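Local coordinates for protein putative SAM-dependent O-methyltranferase (Podospora anserina, PDB 4YMH) that probably transfers a methyl group from S-adenosylmethionine to a hydroxyl oxygen of its substrate, as a member of the cation-dependent O-methyltransferase family, at residues A[136-147]-A[162-173]. Numbering follows the deposited sequence.
With SAH (S-adenosyl-L-homocysteine), chain E.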
ATOM      1  N   GLY A 136     -25.397   4.242   9.729  1.00 35.48           N
ATOM      2  CA  GLY A 136     -24.639   3.011   9.900  1.00 36.93           C
ATOM      3  C   GLY A 136     -23.144   3.220   9.748  1.00 32.88           C
ATOM      4  O   GLY A 136     -22.626   4.294  10.041  1.00 34.25           O
ATOM      5  N   GLU A 137     -22.437   2.197   9.283  1.00 30.06           N
ATOM      6  CA  GLU A 137     -20.996   2.313   9.186  1.00 30.99           C
ATOM      7  C   GLU A 137     -20.462   1.611   7.946  1.00 32.65           C
ATOM      8  O   GLU A 137     -21.115   0.731   7.370  1.00 31.58           O
ATOM      9  CB  GLU A 137     -20.334   1.743  10.443  1.00 34.88           C
ATOM     10  CG  GLU A 137     -20.647   0.276  10.666  1.00 37.89           C
ATOM     11  CD  GLU A 137     -20.095  -0.252  11.980  1.00 43.30           C
ATOM     12  OE1 GLU A 137     -19.762   0.570  12.861  1.00 39.96           O
ATOM     13  OE2 GLU A 137     -20.005  -1.495  12.128  1.00 43.46           O
ATOM     14  N   PHE A 138     -19.264   2.009   7.547  1.00 22.98           N
ATOM     15  CA  PHE A 138     -18.619   1.437   6.381  1.00 28.88           C
ATOM     16  C   PHE A 138     -17.271   0.826   6.775  1.00 28.73           C
ATOM     17  O   PHE A 138     -16.570   1.371   7.628  1.00 27.46           O
ATOM     18  CB  PHE A 138     -18.444   2.507   5.295  1.00 21.00           C
ATOM     19  CG  PHE A 138     -19.746   3.072   4.779  1.00 24.54           C
ATOM     20  CD1 PHE A 138     -20.316   4.195   5.361  1.00 23.97           C
ATOM     21  CD2 PHE A 138     -20.400   2.480   3.708  1.00 24.14           C
ATOM     22  CE1 PHE A 138     -21.511   4.716   4.888  1.00 26.16           C
ATOM     23  CE2 PHE A 138     -21.601   2.996   3.230  1.00 24.43           C
ATOM     24  CZ  PHE A 138     -22.154   4.114   3.820  1.00 28.83           C
ATOM     25  N   ASP A 139     -16.928  -0.300   6.154  1.00 23.04           N
ATOM     26  CA  ASP A 139     -15.669  -0.997   6.409  1.00 21.63           C
ATOM     27  C   ASP A 139     -14.559  -0.444   5.535  1.00 20.82           C
ATOM     28  O   ASP A 139     -13.380  -0.609   5.840  1.00 19.20           O
ATOM     29  CB  ASP A 139     -15.799  -2.498   6.145  1.00 25.71           C
ATOM     30  CG  ASP A 139     -16.674  -3.201   7.143  1.00 32.58           C
ATOM     31  OD1 ASP A 139     -16.842  -2.688   8.267  1.00 35.96           O
ATOM     32  OD2 ASP A 139     -17.181  -4.292   6.802  1.00 35.22           O
ATOM     33  N   LEU A 140     -14.933   0.191   4.428  1.00 21.83           N
ATOM     34  CA  LEU A 140     -13.943   0.825   3.566  1.00 22.66           C
ATOM     35  C   LEU A 140     -14.523   2.107   3.027  1.00 19.82           C
ATOM     36  O   LEU A 140     -15.651   2.131   2.521  1.00 18.06           O
ATOM     37  CB  LEU A 140     -13.509  -0.100   2.423  1.00 25.83           C
ATOM     38  CG  LEU A 140     -12.335   0.396   1.565  1.00 27.94           C
ATOM     39  CD1 LEU A 140     -11.560  -0.774   0.994  1.00 29.54           C
ATOM     40  CD2 LEU A 140     -12.781   1.335   0.424  1.00 27.04           C
ATOM     41  N   ILE A 141     -13.750   3.180   3.164  1.00 19.52           N
ATOM     42  CA  ILE A 141     -14.165   4.479   2.669  1.00 18.16           C
ATOM     43  C   ILE A 141     -13.085   5.052   1.752  1.00 18.42           C
ATOM     44  O   ILE A 141     -11.940   5.176   2.147  1.00 18.19           O
ATOM     45  CB  ILE A 141     -14.440   5.459   3.839  1.00 16.61           C
ATOM     46  CG1 ILE A 141     -15.470   4.841   4.799  1.00 20.93           C
ATOM     47  CG2 ILE A 141     -14.920   6.797   3.297  1.00 18.55           C
ATOM     48  CD1 ILE A 141     -15.868   5.724   5.966  1.00 24.91           C
ATOM     49  N   PHE A 142     -13.453   5.367   0.520  1.00 16.77           N
ATOM     50  CA  PHE A 142     -12.536   5.902  -0.478  1.00 19.83           C
ATOM     51  C   PHE A 142     -12.830   7.384  -0.701  1.00 20.72           C
ATOM     52  O   PHE A 142     -13.884   7.719  -1.231  1.00 22.73           O
ATOM     53  CB  PHE A 142     -12.689   5.110  -1.788  1.00 23.28           C
ATOM     54  CG  PHE A 142     -11.698   5.481  -2.872  1.00 24.91           C
ATOM     55  CD1 PHE A 142     -10.329   5.501  -2.616  1.00 24.66           C
ATOM     56  CD2 PHE A 142     -12.142   5.742  -4.165  1.00 23.03           C
ATOM     57  CE1 PHE A 142      -9.413   5.813  -3.626  1.00 19.59           C
ATOM     58  CE2 PHE A 142     -11.243   6.050  -5.183  1.00 19.04           C
ATOM     59  CZ  PHE A 142      -9.871   6.092  -4.908  1.00 13.24           C
ATOM     60  N   VAL A 143     -11.900   8.265  -0.318  1.00 17.24           N
ATOM     61  CA  VAL A 143     -12.078   9.715  -0.461  1.00 19.68           C
ATOM     62  C   VAL A 143     -11.341  10.207  -1.694  1.00 22.56           C
ATOM     63  O   VAL A 143     -10.111  10.169  -1.742  1.00 18.19           O
ATOM     64  CB  VAL A 143     -11.556  10.476   0.773  1.00 20.77           C
ATOM     65  CG1 VAL A 143     -11.846  11.992   0.656  1.00 16.95           C
ATOM     66  CG2 VAL A 143     -12.177   9.906   2.013  1.00 20.48           C
ATOM     67  N   ASP A 144     -12.081  10.662  -2.697  1.00 22.53           N
ATOM     68  CA  ASP A 144     -11.462  11.021  -3.958  1.00 23.15           C
ATOM     69  C   ASP A 144     -12.201  12.192  -4.606  1.00 22.90           C
ATOM     70  O   ASP A 144     -12.310  12.243  -5.816  1.00 25.86           O
ATOM     71  CB  ASP A 144     -11.445   9.793  -4.883  1.00 22.75           C
ATOM     72  CG  ASP A 144     -10.541   9.962  -6.108  1.00 28.06           C
ATOM     73  OD1 ASP A 144      -9.652  10.837  -6.112  1.00 27.66           O
ATOM     74  OD2 ASP A 144     -10.739   9.209  -7.086  1.00 27.35           O
ATOM     75  N   ALA A 145     -12.710  13.121  -3.797  1.00 19.40           N
ATOM     76  CA  ALA A 145     -13.493  14.253  -4.322  1.00 23.65           C
ATOM     77  C   ALA A 145     -12.694  15.567  -4.334  1.00 22.11           C
ATOM     78  O   ALA A 145     -11.499  15.567  -4.642  1.00 22.03           O
ATOM     79  CB  ALA A 145     -14.772  14.422  -3.516  1.00 24.98           C
ATOM     80  N   ASN A 146     -13.341  16.682  -3.994  1.00 22.03           N
ATOM     81  CA  ASN A 146     -12.642  17.970  -3.973  1.00 24.89           C
ATOM     82  C   ASN A 146     -11.567  17.961  -2.882  1.00 24.91           C
ATOM     83  O   ASN A 146     -11.846  17.644  -1.717  1.00 22.01           O
ATOM     84  CB  ASN A 146     -13.622  19.134  -3.766  1.00 26.62           C
ATOM     85  CG  ASN A 146     -14.561  18.900  -2.605  1.00 29.48           C
ATOM     86  OD1 ASN A 146     -15.150  17.823  -2.482  1.00 26.32           O
ATOM     87  ND2 ASN A 146     -14.696  19.902  -1.735  1.00 24.54           N
ATOM     88  N   LYS A 147     -10.333  18.278  -3.268  1.00 22.04           N
ATOM     89  CA  LYS A 147      -9.207  18.128  -2.354  1.00 20.38           C
ATOM     90  C   LYS A 147      -9.332  19.070  -1.162  1.00 22.35           C
ATOM     91  O   LYS A 147      -8.838  18.757  -0.072  1.00 24.55           O
ATOM     92  CB  LYS A 147      -7.879  18.352  -3.084  1.00 22.24           C
ATOM     93  CG  LYS A 147      -7.731  17.561  -4.392  1.00 24.77           C
ATOM     94  CD  LYS A 147      -7.915  16.051  -4.208  1.00 29.88           C
ATOM     95  CE  LYS A 147      -7.954  15.367  -5.574  1.00 33.91           C
ATOM     96  NZ  LYS A 147      -8.843  14.170  -5.574  1.00 39.65           N
ATOM     97  N   LEU A 162     -18.983   6.813  11.067  1.00 22.97           N
ATOM     98  CA  LEU A 162     -19.340   6.217   9.773  1.00 23.63           C
ATOM     99  C   LEU A 162     -18.292   5.204   9.339  1.00 24.86           C
ATOM    100  O   LEU A 162     -18.507   4.429   8.409  1.00 25.11           O
ATOM    101  CB  LEU A 162     -19.495   7.299   8.700  1.00 27.19           C
ATOM    102  CG  LEU A 162     -20.752   8.174   8.736  1.00 29.07           C
ATOM    103  CD1 LEU A 162     -20.614   9.354   7.770  1.00 30.13           C
ATOM    104  CD2 LEU A 162     -21.980   7.356   8.396  1.00 31.73           C
ATOM    105  N   LEU A 163     -17.149   5.234  10.012  1.00 20.74           N
ATOM    106  CA  LEU A 163     -16.100   4.239   9.834  1.00 18.83           C
ATOM    107  C   LEU A 163     -16.258   3.141  10.871  1.00 25.13           C
ATOM    108  O   LEU A 163     -16.318   3.431  12.065  1.00 27.78           O
ATOM    109  CB  LEU A 163     -14.721   4.877   9.982  1.00 17.93           C
ATOM    110  CG  LEU A 163     -13.556   3.930   9.678  1.00 19.44           C
ATOM    111  CD1 LEU A 163     -13.476   3.672   8.176  1.00 21.70           C
ATOM    112  CD2 LEU A 163     -12.240   4.503  10.224  1.00 21.46           C
ATOM    113  N   SER A 164     -16.304   1.884  10.434  1.00 22.47           N
ATOM    114  CA  SER A 164     -16.416   0.779  11.379  1.00 21.56           C
ATOM    115  C   SER A 164     -15.149   0.633  12.228  1.00 21.99           C
ATOM    116  O   SER A 164     -14.106   1.193  11.899  1.00 19.32           O
ATOM    117  CB  SER A 164     -16.695  -0.537  10.646  1.00 21.81           C
ATOM    118  OG  SER A 164     -15.570  -0.925   9.875  1.00 26.73           O
ATOM    119  N   ALA A 165     -15.252  -0.150  13.304  1.00 26.59           N
ATOM    120  CA  ALA A 165     -14.141  -0.366  14.238  1.00 25.83           C
ATOM    121  C   ALA A 165     -12.878  -0.851  13.539  1.00 26.01           C
ATOM    122  O   ALA A 165     -11.779  -0.361  13.815  1.00 26.22           O
ATOM    123  CB  ALA A 165     -14.554  -1.363  15.330  1.00 24.43           C
ATOM    124  N   ASN A 166     -13.035  -1.792  12.615  1.00 21.39           N
ATOM    125  CA  ASN A 166     -11.899  -2.340  11.887  1.00 23.71           C
ATOM    126  C   ASN A 166     -11.776  -1.807  10.462  1.00 22.83           C
ATOM    127  O   ASN A 166     -11.025  -2.343   9.644  1.00 22.38           O
ATOM    128  CB  ASN A 166     -11.987  -3.868  11.857  1.00 38.24           C
ATOM    129  CG  ASN A 166     -11.881  -4.486  13.244  1.00 48.24           C
ATOM    130  OD1 ASN A 166     -11.085  -4.047  14.080  1.00 52.09           O
ATOM    131  ND2 ASN A 166     -12.690  -5.510  13.496  1.00 51.65           N
ATOM    132  N   GLY A 167     -12.506  -0.741  10.168  1.00 22.93           N
ATOM    133  CA  GLY A 167     -12.488  -0.164   8.833  1.00 22.90           C
ATOM    134  C   GLY A 167     -11.286   0.701   8.507  1.00 21.79           C
ATOM    135  O   GLY A 167     -10.497   1.076   9.378  1.00 20.15           O
ATOM    136  N   ILE A 168     -11.146   1.031   7.231  1.00 21.09           N
ATOM    137  CA  ILE A 168     -10.065   1.902   6.797  1.00 18.34           C
ATOM    138  C   ILE A 168     -10.594   2.993   5.878  1.00 18.64           C
ATOM    139  O   ILE A 168     -11.534   2.785   5.099  1.00 20.78           O
ATOM    140  CB  ILE A 168      -8.954   1.103   6.078  1.00 17.60           C
ATOM    141  CG1 ILE A 168      -7.660   1.906   5.990  1.00 22.40           C
ATOM    142  CG2 ILE A 168      -9.415   0.608   4.705  1.00 20.47           C
ATOM    143  CD1 ILE A 168      -6.496   1.074   5.471  1.00 20.76           C
ATOM    144  N   ILE A 169      -9.988   4.164   5.988  1.00 16.07           N
ATOM    145  CA  ILE A 169     -10.222   5.230   5.031  1.00 17.66           C
ATOM    146  C   ILE A 169      -9.008   5.341   4.131  1.00 19.38           C
ATOM    147  O   ILE A 169      -7.886   5.396   4.611  1.00 17.12           O
ATOM    148  CB  ILE A 169     -10.448   6.588   5.699  1.00 17.53           C
ATOM    149  CG1 ILE A 169     -11.474   6.481   6.820  1.00 18.75           C
ATOM    150  CG2 ILE A 169     -10.872   7.631   4.630  1.00 18.34           C
ATOM    151  CD1 ILE A 169     -11.625   7.769   7.615  1.00 18.77           C
ATOM    152  N   LEU A 170      -9.242   5.371   2.827  1.00 18.07           N
ATOM    153  CA  LEU A 170      -8.197   5.564   1.833  1.00 14.54           C
ATOM    154  C   LEU A 170      -8.443   6.876   1.128  1.00 16.48           C
ATOM    155  O   LEU A 170      -9.473   7.045   0.491  1.00 18.95           O
ATOM    156  CB  LEU A 170      -8.191   4.420   0.822  1.00 13.58           C
ATOM    157  CG  LEU A 170      -8.011   3.033   1.446  1.00 19.14           C
ATOM    158  CD1 LEU A 170      -8.268   1.939   0.430  1.00 19.70           C
ATOM    159  CD2 LEU A 170      -6.605   2.909   2.047  1.00 20.61           C
ATOM    160  N   CYS A 171      -7.498   7.796   1.242  1.00 14.22           N
ATOM    161  CA  CYS A 171      -7.622   9.110   0.602  1.00 16.80           C
ATOM    162  C   CYS A 171      -6.655   9.209  -0.571  1.00 16.33           C
ATOM    163  O   CYS A 171      -5.447   9.031  -0.403  1.00 18.50           O
ATOM    164  CB  CYS A 171      -7.356  10.225   1.610  1.00 18.92           C
ATOM    165  SG  CYS A 171      -8.330  10.106   3.142  1.00 21.29           S
ATOM    166  N   ASP A 172      -7.196   9.516  -1.750  1.00 17.16           N
ATOM    167  CA  ASP A 172      -6.437   9.488  -3.001  1.00 20.24           C
ATOM    168  C   ASP A 172      -5.896  10.869  -3.412  1.00 19.66           C
ATOM    169  O   ASP A 172      -6.445  11.901  -3.023  1.00 19.98           O
ATOM    170  CB  ASP A 172      -7.331   8.918  -4.105  1.00 24.76           C
ATOM    171  CG  ASP A 172      -6.549   8.297  -5.226  1.00 31.67           C
ATOM    172  OD1 ASP A 172      -5.425   7.823  -4.970  1.00 31.57           O
ATOM    173  OD2 ASP A 172      -7.060   8.274  -6.365  1.00 36.33           O
ATOM    174  N   ASN A 173      -4.827  10.874  -4.211  1.00 20.29           N
ATOM    175  CA  ASN A 173      -4.217  12.109  -4.715  1.00 22.41           C
ATOM    176  C   ASN A 173      -3.702  13.066  -3.657  1.00 20.89           C
ATOM    177  O   ASN A 173      -3.636  14.273  -3.899  1.00 22.54           O
ATOM    178  CB  ASN A 173      -5.219  12.881  -5.586  1.00 24.17           C
ATOM    179  CG  ASN A 173      -5.631  12.111  -6.810  1.00 27.75           C
ATOM    180  OD1 ASN A 173      -6.790  11.709  -6.950  1.00 33.36           O
ATOM    181  ND2 ASN A 173      -4.682  11.897  -7.712  1.00 22.44           N
TER
HETATM  182  N   SAH E1001     -13.195   8.223  -8.095  1.00 31.95           N
HETATM  183  CA  SAH E1001     -13.124   8.446  -9.512  1.00 35.69           C
HETATM  184  CB  SAH E1001     -12.654   9.861  -9.835  1.00 32.83           C
HETATM  185  CG  SAH E1001     -13.189  10.993  -8.962  1.00 29.14           C
HETATM  186  SD  SAH E1001     -12.687  12.553  -9.588  1.00 31.51           S
HETATM  187  C   SAH E1001     -12.190   7.467 -10.171  1.00 35.76           C
HETATM  188  O   SAH E1001     -12.288   7.248 -11.355  1.00 30.25           O
HETATM  189  OXT SAH E1001     -11.337   6.914  -9.495  1.00 36.11           O
HETATM  190  C5' SAH E1001     -13.474  13.549  -8.389  1.00 30.17           C
HETATM  191  C4' SAH E1001     -14.987  13.625  -8.522  1.00 30.11           C
HETATM  192  O4' SAH E1001     -15.524  14.291  -7.395  1.00 33.68           O
HETATM  193  C3' SAH E1001     -15.429  14.431  -9.719  1.00 32.92           C
HETATM  194  O3' SAH E1001     -16.329  13.697 -10.515  1.00 33.00           O
HETATM  195  C2' SAH E1001     -16.115  15.638  -9.132  1.00 31.31           C
HETATM  196  O2' SAH E1001     -17.141  16.140  -9.928  1.00 28.94           O
HETATM  197  C1' SAH E1001     -16.564  15.157  -7.774  1.00 32.84           C
HETATM  198  N9  SAH E1001     -16.697  16.232  -6.781  1.00 33.36           N
HETATM  199  C8  SAH E1001     -15.940  17.304  -6.638  1.00 32.96           C
HETATM  200  N7  SAH E1001     -16.358  18.046  -5.627  1.00 28.91           N
HETATM  201  C5  SAH E1001     -17.397  17.443  -5.102  1.00 30.80           C
HETATM  202  C6  SAH E1001     -18.312  17.686  -3.990  1.00 30.09           C
HETATM  203  N6  SAH E1001     -18.151  18.770  -3.264  1.00 32.24           N
HETATM  204  N1  SAH E1001     -19.277  16.804  -3.740  1.00 29.65           N
HETATM  205  C2  SAH E1001     -19.400  15.713  -4.488  1.00 29.99           C
HETATM  206  N3  SAH E1001     -18.610  15.419  -5.503  1.00 28.46           N
HETATM  207  C4  SAH E1001     -17.609  16.234  -5.851  1.00 31.11           C
HETATM  208  O   HOH W   1     -17.807  -1.207  14.248  1.00 26.88           O
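Val143 and Cys171 sit side by side on one face, CG2 4.0 Å from SG, where strands 140-143 and 167-171 run parallel, joined through helix 150-159 by a beta-alpha-beta crossover of the Rossmann-like class I methyltransferase fold. Leu170 is held through both of its backbone polar atoms: its N donates to Ile141 O (2.8 Å) and its O accepts from Val143 N. Beta-branched Ile141, Val143 and Ile169, at home in extended strands, fill the layer under helix 150-159; Val143 CG2 meets Ile169 CG2 at 3.7 Å, while Ile141 CD1 reaches Leu163 CD1. On the other face Phe142, its CG anti to the backbone N (chi1 -175°), carries CE1 to 3.8 Å from Asp172 CB, ring and carboxylate planes 38° apart. Replacing the ring by an alanine's methyl is likely to cost Asp172 CB its aromatic neighbour and Trp83 its edge-to-face stack, opening a gap near SAH N. At the strand ends Asp144 OD2 accepts from SAH N (2.8 Å), and Lys147 NZ, also bonded to Tyr150, makes a salt bridge to Asp144 OD1, probably easing the approach of like-charged Asp144 and Asp172. At the far end, Asp139 OD2 forms a salt bridge with Lys67, and Ser164 OG donates to Asp139 OD1 at 2.7 Å on the carboxylate's anti side.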